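Local coordinates for protein aspartokinase (Synechocystis, PDB 3L76) that probably catalyses ATP-dependent phosphorylation of L-aspartate to 4-phospho-L-aspartate, the first committed step toward lysine and threonine, and carries regulatory ACT domains that bind both amino acids, at residues P178-T183 against K211-R216; V273-V278 against A332-L337; Q504-L509 against I521-A526. All coordinates share one frame; numbering follows the deposited sequence.

Interaction 1. Residues P178-T183 against K211-R216; sequences PGILTT and KVLHPR
Ile180, in an extended backbone conformation, faces the chain at Val212 and Leu213 with no hydrogen bond between the two loops, the CA atoms of Ile180 and Val212 lying 8.6 Å apart. That gap is spanned by hydrocarbon alone, a compact example of how a single side chain can join two irregular stretches of backbone. Ile180 reaches with CD1, and Val212 and Leu213 each present a methyl to it. The CG1 branch of Ile180 lies beside the backbone N (chi1 -46°), and the next torsion carries CD1 out toward the second loop. There the methyl meets two others: CD1 of Ile180 is 4.4 Å from CG2 of Val212 and 4.3 Å from CD2 of Leu213. Those two methyls are themselves neighbours, with Val212 CG2 and Leu213 CD2 3.9 Å apart, so the isoleucine tip rests over the notch between them. The fit is light, with only 86 Å² buried in all.

Just before Ile180, Gly179 adopts backbone angles (phi 154°, psi -149°) at which a side chain would collide with the carbonyl O of Pro178. Backbone bonding to Met194 and a bond from Ile180 N to Thr240 OG1 hold the isoleucine in position. On the other loop, Val212 and Leu213 both lean on Val230 of strand 228-232, while His214 takes the N-cap position of helix 215-224 and its ND1 is hydrogen-bonded to Asp156 OD2. The contact therefore closes a patch of the hydrophobic interior of the amino acid kinase fold, packing the loop that follows strand 170-175 against the lead-in to helix 215-224. In relatives, the loop after this strand borders the nucleotide site of the alpha/beta kinase domain.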
loop_
_atom_site.group_PDB
_atom_site.type_symbol
_atom_site.label_atom_id
_atom_site.label_comp_id
_atom_site.label_asym_id
_atom_site.label_seq_id
_atom_site.Cartn_x
_atom_site.Cartn_y
_atom_site.Cartn_z
ATOM N N PRO A 178 30.158 -1.302 6.595
ATOM C CA PRO A 178 31.233 -1.308 5.596
ATOM C C PRO A 178 31.386 -2.660 4.900
ATOM O O PRO A 178 31.962 -2.727 3.814
ATOM C CB PRO A 178 32.489 -1.033 6.431
ATOM C CG PRO A 178 31.992 -0.571 7.762
ATOM C CD PRO A 178 30.690 -1.259 7.960
ATOM N N GLY A 179 30.884 -3.719 5.530
ATOM C CA GLY A 179 30.966 -5.057 4.977
ATOM C C GLY A 179 30.933 -6.109 6.066
ATOM O O GLY A 179 30.308 -5.914 7.109
ATOM N N ILE A 180 31.611 -7.227 5.824
ATOM C CA ILE A 180 31.665 -8.322 6.783
ATOM C C ILE A 180 32.970 -8.294 7.567
ATOM O O ILE A 180 34.052 -8.222 6.983
ATOM C CB ILE A 180 31.555 -9.671 6.082
ATOM C CG1 ILE A 180 30.424 -9.645 5.059
ATOM C CG2 ILE A 180 31.344 -10.784 7.099
ATOM C CD1 ILE A 180 29.061 -9.397 5.661
ATOM N N LEU A 181 32.869 -8.355 8.891
ATOM C CA LEU A 181 34.062 -8.399 9.735
ATOM C C LEU A 181 34.498 -9.835 10.042
ATOM O O LEU A 181 33.727 -10.773 9.864
ATOM C CB LEU A 181 33.828 -7.619 11.027
ATOM C CG LEU A 181 33.455 -6.151 10.790
ATOM C CD1 LEU A 181 32.968 -5.459 12.061
ATOM C CD2 LEU A 181 34.627 -5.412 10.194
ATOM N N THR A 182 35.746 -9.994 10.484
ATOM C CA THR A 182 36.302 -11.304 10.829
ATOM C C THR A 182 35.653 -11.892 12.071
ATOM O O THR A 182 35.656 -13.111 12.274
ATOM C CB THR A 182 37.814 -11.241 11.068
ATOM O OG1 THR A 182 38.116 -10.126 11.915
ATOM C CG2 THR A 182 38.554 -11.104 9.753
ATOM N N THR A 183 35.111 -11.019 12.912
ATOM C CA THR A 183 34.354 -11.473 14.066
ATOM C C THR A 183 33.565 -10.326 14.684
ATOM O O THR A 183 33.506 -9.231 14.122
ATOM C CB THR A 183 35.253 -12.138 15.123
ATOM O OG1 THR A 183 34.441 -12.886 16.026
ATOM C CG2 THR A 183 36.038 -11.097 15.895
ATOM N N LYS A 211 22.460 -9.050 10.627
ATOM C CA LYS A 211 21.517 -7.973 10.371
ATOM C C LYS A 211 21.898 -7.200 9.104
ATOM O O LYS A 211 21.465 -6.062 8.904
ATOM C CB LYS A 211 21.460 -7.041 11.591
ATOM C CG LYS A 211 21.523 -7.780 12.927
ATOM C CD LYS A 211 21.991 -6.890 14.081
ATOM C CE LYS A 211 22.318 -7.730 15.319
ATOM N NZ LYS A 211 22.772 -6.919 16.488
ATOM N N VAL A 212 22.714 -7.819 8.255
ATOM C CA VAL A 212 23.191 -7.153 7.041
ATOM C C VAL A 212 22.777 -7.872 5.751
ATOM O O VAL A 212 22.405 -7.213 4.780
ATOM C CB VAL A 212 24.719 -6.895 7.069
ATOM C CG1 VAL A 212 25.397 -7.801 8.075
ATOM C CG2 VAL A 212 25.325 -7.065 5.684
ATOM N N LEU A 213 22.839 -9.206 5.731
ATOM C CA LEU A 213 22.234 -9.954 4.625
ATOM C C LEU A 213 21.722 -11.373 4.909
ATOM O O LEU A 213 22.126 -12.025 5.859
ATOM C CB LEU A 213 23.072 -9.890 3.342
ATOM C CG LEU A 213 24.184 -10.884 3.048
ATOM C CD1 LEU A 213 24.586 -10.746 1.582
ATOM C CD2 LEU A 213 25.351 -10.619 3.956
ATOM N N HIS A 214 20.822 -11.803 4.030
ATOM C CA HIS A 214 20.065 -13.016 4.232
ATOM C C HIS A 214 20.707 -14.220 3.543
ATOM O O HIS A 214 20.962 -14.224 2.338
ATOM C CB HIS A 214 18.600 -12.807 3.820
ATOM C CG HIS A 214 17.816 -11.986 4.801
ATOM N ND1 HIS A 214 17.757 -10.608 4.743
ATOM C CD2 HIS A 214 17.080 -12.347 5.879
ATOM C CE1 HIS A 214 17.012 -10.158 5.738
ATOM N NE2 HIS A 214 16.586 -11.193 6.439
ATOM N N PRO A 215 21.011 -15.255 4.347
ATOM C CA PRO A 215 21.662 -16.474 3.850
ATOM C C PRO A 215 21.060 -17.028 2.554
ATOM O O PRO A 215 21.826 -17.464 1.685
ATOM C CB PRO A 215 21.484 -17.460 5.015
ATOM C CG PRO A 215 21.545 -16.584 6.210
ATOM C CD PRO A 215 20.848 -15.292 5.814
ATOM N N ARG A 216 19.733 -17.005 2.420
ATOM C CA ARG A 216 19.065 -17.551 1.236
ATOM C C ARG A 216 19.549 -16.868 -0.037
ATOM O O ARG A 216 19.634 -17.486 -1.099
ATOM C CB ARG A 216 17.540 -17.449 1.355
ATOM C CG ARG A 216 16.767 -17.903 0.108
ATOM C CD ARG A 216 15.836 -19.064 0.418
ATOM N NE ARG A 216 15.408 -19.031 1.816
ATOM C CZ ARG A 216 14.784 -20.028 2.438
ATOM N NH1 ARG A 216 14.490 -21.150 1.792
ATOM N NH2 ARG A 216 14.445 -19.900 3.715
#

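Interaction 2. Residues V273-V278 against A332-L337; sequences VALLRV and AIAPAL. With SO4 (sulfate ion), chain G.
The guanidinium of Arg277 meets a sulfate ion at its edge, with the sulfur in the guanidinium plane. One oxygen takes both bonds: NH2 of Arg277 donates to sulfate O4, nearly straight at 164° and modelled at 2.5 Å, a closeness not to be pressed at this resolution, and NE of Arg277 adds a weak bond of 3.2 Å to the same O4. The arginine chain is extended, with CG opposite the backbone N across the first torsion (chi1 -159°), which carries the charged group clear of the neighbouring hydrophobic contact. The sulfate, probably from the crystallisation liquor, is also held by Ser311 OG and Asn310 N. Arg277 itself has left-handed backbone angles and, with Val278, faces Asn312 in a G1 beta bulge.

This kink interrupts strand 271-279, the first strand of an ACT domain, where segment 332-337, which continues from helix 323-333, packs on the sheet. Leu275 spreads its two methyls over that segment: CD2 of Leu275 lies 4.1 Å from CB of Ala334, while CD1 of Leu275 lies 3.9 Å from CD2 of Leu337. Leu337 uses the same CD2 to meet CG2 of Val278 at 3.4 Å, and CG of Leu337 is 3.7 Å from that methyl. Val284 touches both Val278 and Leu337, and Ile349 lies against Leu275 and Ala334. The side chain of Val278 comes to about 4 Å from a bound threonine.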
loop_
_atom_site.group_PDB
_atom_site.type_symbol
_atom_site.label_atom_id
_atom_site.label_comp_id
_atom_site.label_asym_id
_atom_site.label_seq_id
_atom_site.Cartn_x
_atom_site.Cartn_y
_atom_site.Cartn_z
ATOM N N VAL A 273 38.323 -43.302 12.709
ATOM C CA VAL A 273 39.156 -43.607 13.846
ATOM C C VAL A 273 38.539 -42.961 15.091
ATOM O O VAL A 273 38.195 -41.789 15.085
ATOM C CB VAL A 273 40.591 -43.084 13.676
ATOM C CG1 VAL A 273 41.410 -43.479 14.865
ATOM C CG2 VAL A 273 41.225 -43.619 12.392
ATOM N N ALA A 274 38.392 -43.729 16.162
ATOM C CA ALA A 274 37.927 -43.163 17.420
ATOM C C ALA A 274 38.889 -43.517 18.558
ATOM O O ALA A 274 39.371 -44.652 18.656
ATOM C CB ALA A 274 36.499 -43.647 17.733
ATOM N N LEU A 275 39.191 -42.521 19.383
ATOM C CA LEU A 275 39.858 -42.729 20.661
ATOM C C LEU A 275 38.815 -42.733 21.766
ATOM O O LEU A 275 38.169 -41.723 22.009
ATOM C CB LEU A 275 40.851 -41.609 20.928
ATOM C CG LEU A 275 42.309 -42.054 20.994
ATOM C CD1 LEU A 275 43.177 -40.893 21.432
ATOM C CD2 LEU A 275 42.467 -43.248 21.941
ATOM N N LEU A 276 38.654 -43.874 22.425
ATOM C CA LEU A 276 37.641 -44.043 23.462
ATOM C C LEU A 276 38.188 -43.779 24.862
ATOM O O LEU A 276 39.347 -44.082 25.151
ATOM C CB LEU A 276 37.109 -45.473 23.420
ATOM C CG LEU A 276 36.546 -45.970 22.098
ATOM C CD1 LEU A 276 36.253 -47.448 22.200
ATOM C CD2 LEU A 276 35.297 -45.175 21.711
ATOM N N ARG A 277 37.337 -43.227 25.720
ATOM C CA ARG A 277 37.617 -43.100 27.150
ATOM C C ARG A 277 38.939 -42.404 27.439
ATOM O O ARG A 277 39.760 -42.889 28.220
ATOM C CB ARG A 277 37.598 -44.472 27.826
ATOM C CG ARG A 277 37.384 -44.403 29.326
ATOM C CD ARG A 277 36.988 -45.749 29.871
ATOM N NE ARG A 277 36.528 -45.665 31.249
ATOM C CZ ARG A 277 36.385 -46.718 32.041
ATOM N NH1 ARG A 277 36.676 -47.935 31.600
ATOM N NH2 ARG A 277 35.954 -46.554 33.275
ATOM N N VAL A 278 39.141 -41.271 26.792
ATOM C CA VAL A 278 40.317 -40.455 27.017
ATOM C C VAL A 278 39.965 -39.500 28.173
ATOM O O VAL A 278 38.789 -39.305 28.475
ATOM C CB VAL A 278 40.688 -39.712 25.693
ATOM C CG1 VAL A 278 40.010 -38.362 25.627
ATOM C CG2 VAL A 278 42.174 -39.562 25.547
ATOM N N ALA A 332 49.707 -44.652 18.672
ATOM C CA ALA A 332 50.988 -44.312 19.280
ATOM C C ALA A 332 50.914 -43.120 20.242
ATOM O O ALA A 332 51.640 -43.060 21.228
ATOM C CB ALA A 332 52.035 -44.078 18.203
ATOM N N ILE A 333 50.041 -42.169 19.947
ATOM C CA ILE A 333 49.813 -41.049 20.851
ATOM C C ILE A 333 49.070 -41.500 22.113
ATOM O O ILE A 333 49.355 -41.039 23.220
ATOM C CB ILE A 333 48.966 -39.963 20.187
ATOM C CG1 ILE A 333 49.490 -39.659 18.783
ATOM C CG2 ILE A 333 48.944 -38.716 21.050
ATOM C CD1 ILE A 333 48.538 -38.828 17.964
ATOM N N ALA A 334 48.118 -42.409 21.931
ATOM C CA ALA A 334 47.226 -42.842 23.006
ATOM C C ALA A 334 47.880 -43.092 24.378
ATOM O O ALA A 334 47.438 -42.534 25.379
ATOM C CB ALA A 334 46.392 -44.067 22.566
ATOM N N PRO A 335 48.912 -43.951 24.438
ATOM C CA PRO A 335 49.515 -44.242 25.748
ATOM C C PRO A 335 49.916 -42.981 26.522
ATOM O O PRO A 335 49.833 -42.956 27.748
ATOM C CB PRO A 335 50.746 -45.079 25.390
ATOM C CG PRO A 335 50.369 -45.741 24.112
ATOM C CD PRO A 335 49.542 -44.730 23.357
ATOM N N ALA A 336 50.313 -41.938 25.808
ATOM C CA ALA A 336 50.667 -40.670 26.440
ATOM C C ALA A 336 49.485 -39.963 27.106
ATOM O O ALA A 336 49.685 -39.013 27.855
ATOM C CB ALA A 336 51.331 -39.738 25.429
ATOM N N LEU A 337 48.261 -40.407 26.827
ATOM C CA LEU A 337 47.076 -39.811 27.454
ATOM C C LEU A 337 46.606 -40.602 28.682
ATOM O O LEU A 337 45.546 -40.323 29.234
ATOM C CB LEU A 337 45.926 -39.708 26.447
ATOM C CG LEU A 337 45.703 -38.515 25.505
ATOM C CD1 LEU A 337 46.891 -37.584 25.402
ATOM C CD2 LEU A 337 45.266 -38.999 24.124
HETATM S S SO4 G . 35.580 -42.792 33.623
HETATM O O1 SO4 G . 34.274 -42.726 33.041
HETATM O O2 SO4 G . 36.717 -42.493 32.780
HETATM O O3 SO4 G . 35.563 -41.786 34.663
HETATM O O4 SO4 G . 35.790 -44.154 34.006
#

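Interaction 3. Residues Q504-L509 against I521-A526; sequences QAEAIL and IVVNKA
Glu506 swings CG to the far side of CA from its backbone N (chi1 175°) and stays extended beyond, while Ile521 sets its CG2 branch likewise opposite its own N; these choices bring the two side chains together. The setting illustrates a recurring element of the ACT fold, the second helix lying over a strand of the sheet. Segment 504-509 of the helix and segment 521-524 of the strand run nearly antiparallel (174°), their axes 9.4 Å apart at closest approach. Between them, the aliphatic part of the acid does the packing: CG of Glu506 is 3.9 Å from CG2 of Ile521. The carboxylate continues along the strand and lies over a methyl, its OE1 3.8 Å from CG1 of Val523, where the two side chains meet at about a right angle. The other branch of Ile521 runs extended toward the helix backbone, its CD1 3.8 Å from the backbone O of Glu506. Leu509 lies beside this CD1, but the modelled distance is too short to be trusted.

Ile447 of strand 437-453 touches both Ile521 and Val523, and Leu462 of helix 458-468 packs on Leu509. Further along the chain Asn524 makes an Asx turn: Ala526 N donates to Asn524 OD1 at 3.1 Å, approaching from 45° above the plane of the amide carbonyl.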
loop_
_atom_site.group_PDB
_atom_site.type_symbol
_atom_site.label_atom_id
_atom_site.label_comp_id
_atom_site.label_asym_id
_atom_site.label_seq_id
_atom_site.Cartn_x
_atom_site.Cartn_y
_atom_site.Cartn_z
ATOM N N GLN A 504 11.022 -26.118 28.229
ATOM C CA GLN A 504 10.007 -26.789 27.429
ATOM C C GLN A 504 10.587 -28.007 26.709
ATOM O O GLN A 504 9.947 -29.051 26.625
ATOM C CB GLN A 504 9.363 -25.833 26.440
ATOM C CG GLN A 504 8.088 -26.384 25.808
ATOM C CD GLN A 504 7.627 -25.577 24.600
ATOM O OE1 GLN A 504 8.226 -24.561 24.244
ATOM N NE2 GLN A 504 6.564 -26.036 23.961
ATOM N N ALA A 505 11.808 -27.879 26.207
ATOM C CA ALA A 505 12.474 -29.002 25.566
ATOM C C ALA A 505 12.608 -30.196 26.511
ATOM O O ALA A 505 12.224 -31.316 26.175
ATOM C CB ALA A 505 13.829 -28.581 25.039
ATOM N N GLU A 506 13.162 -29.956 27.693
ATOM C CA GLU A 506 13.305 -31.009 28.693
ATOM C C GLU A 506 11.951 -31.636 29.000
ATOM O O GLU A 506 11.794 -32.855 29.047
ATOM C CB GLU A 506 13.923 -30.435 29.960
ATOM C CG GLU A 506 14.017 -31.409 31.103
ATOM C CD GLU A 506 14.681 -30.805 32.332
ATOM O OE1 GLU A 506 15.429 -31.533 33.017
ATOM O OE2 GLU A 506 14.458 -29.606 32.613
ATOM N N ALA A 507 10.962 -30.778 29.177
ATOM C CA ALA A 507 9.609 -31.193 29.496
ATOM C C ALA A 507 8.975 -32.050 28.412
ATOM O O ALA A 507 8.166 -32.923 28.708
ATOM C CB ALA A 507 8.749 -29.977 29.778
ATOM N N ILE A 508 9.319 -31.781 27.155
ATOM C CA ILE A 508 8.794 -32.556 26.033
ATOM C C ILE A 508 9.431 -33.954 25.970
ATOM O O ILE A 508 8.761 -34.951 25.735
ATOM C CB ILE A 508 9.027 -31.825 24.705
ATOM C CG1 ILE A 508 8.300 -30.482 24.713
ATOM C CG2 ILE A 508 8.595 -32.690 23.509
ATOM C CD1 ILE A 508 8.771 -29.520 23.651
ATOM N N LEU A 509 10.730 -34.025 26.214
ATOM C CA LEU A 509 11.456 -35.280 26.055
ATOM C C LEU A 509 11.323 -36.272 27.224
ATOM O O LEU A 509 11.416 -37.482 27.012
ATOM C CB LEU A 509 12.940 -35.013 25.759
ATOM C CG LEU A 509 13.300 -34.185 24.520
ATOM C CD1 LEU A 509 14.779 -33.866 24.510
ATOM C CD2 LEU A 509 12.878 -34.902 23.245
ATOM N N ILE A 521 17.708 -37.201 30.928
ATOM C CA ILE A 521 17.835 -35.891 30.304
ATOM C C ILE A 521 18.559 -34.969 31.251
ATOM O O ILE A 521 18.163 -34.824 32.397
ATOM C CB ILE A 521 16.470 -35.273 29.951
ATOM C CG1 ILE A 521 15.790 -36.084 28.862
ATOM C CG2 ILE A 521 16.635 -33.828 29.472
ATOM C CD1 ILE A 521 14.475 -35.533 28.482
ATOM N N VAL A 522 19.626 -34.350 30.766
ATOM C CA VAL A 522 20.391 -33.424 31.573
ATOM C C VAL A 522 20.658 -32.146 30.792
ATOM O O VAL A 522 21.157 -32.186 29.673
ATOM C CB VAL A 522 21.713 -34.053 32.074
ATOM C CG1 VAL A 522 22.367 -34.907 30.988
ATOM C CG2 VAL A 522 22.664 -32.968 32.566
ATOM N N VAL A 523 20.309 -31.012 31.384
ATOM C CA VAL A 523 20.576 -29.734 30.748
ATOM C C VAL A 523 21.687 -28.963 31.446
ATOM O O VAL A 523 21.826 -29.020 32.659
ATOM C CB VAL A 523 19.298 -28.881 30.590
ATOM C CG1 VAL A 523 18.135 -29.548 31.267
ATOM C CG2 VAL A 523 19.514 -27.476 31.093
ATOM N N ASN A 524 22.498 -28.280 30.646
ATOM C CA ASN A 524 23.586 -27.447 31.128
ATOM C C ASN A 524 23.522 -26.118 30.392
ATOM O O ASN A 524 23.829 -26.046 29.208
ATOM C CB ASN A 524 24.931 -28.131 30.889
ATOM C CG ASN A 524 26.118 -27.236 31.209
ATOM O OD1 ASN A 524 25.975 -26.191 31.831
ATOM N ND2 ASN A 524 27.299 -27.650 30.780
ATOM N N LYS A 525 23.102 -25.076 31.098
ATOM C CA LYS A 525 22.881 -23.770 30.500
ATOM C C LYS A 525 24.170 -22.993 30.313
ATOM O O LYS A 525 24.236 -22.111 29.472
ATOM C CB LYS A 525 21.920 -22.938 31.352
ATOM C CG LYS A 525 20.451 -23.231 31.138
ATOM C CD LYS A 525 19.589 -22.136 31.739
ATOM C CE LYS A 525 18.169 -22.202 31.206
ATOM N NZ LYS A 525 17.358 -21.037 31.646
ATOM N N ALA A 526 25.192 -23.319 31.095
ATOM C CA ALA A 526 26.412 -22.515 31.124
ATOM C C ALA A 526 27.441 -22.951 30.095
ATOM O O ALA A 526 28.537 -23.382 30.444
ATOM C CB ALA A 526 27.020 -22.518 32.512
#

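From the N terminus, interaction 1 comes first, closing a loop of 27 residues inside the kinase domain by joining the segment after strand 170-175 to the residues leading into helix 215-224. Interaction 2 follows in an ACT domain, where 53 intervening residues return the chain to strand 271-279. Interaction 3 spans just 11 residues, a tight return from helix 499-512 to strand 520-533 in the later ACT region. The three run in series, neither nested nor crossing. Centres of interactions 1 and 2 are about 40 Å apart, those of interactions 2 and 3 about 31 Å. Interaction 1 thus belongs to the kinase portion, and the other two each set a helix, or the residues that continue it, against a strand in the regulatory portion.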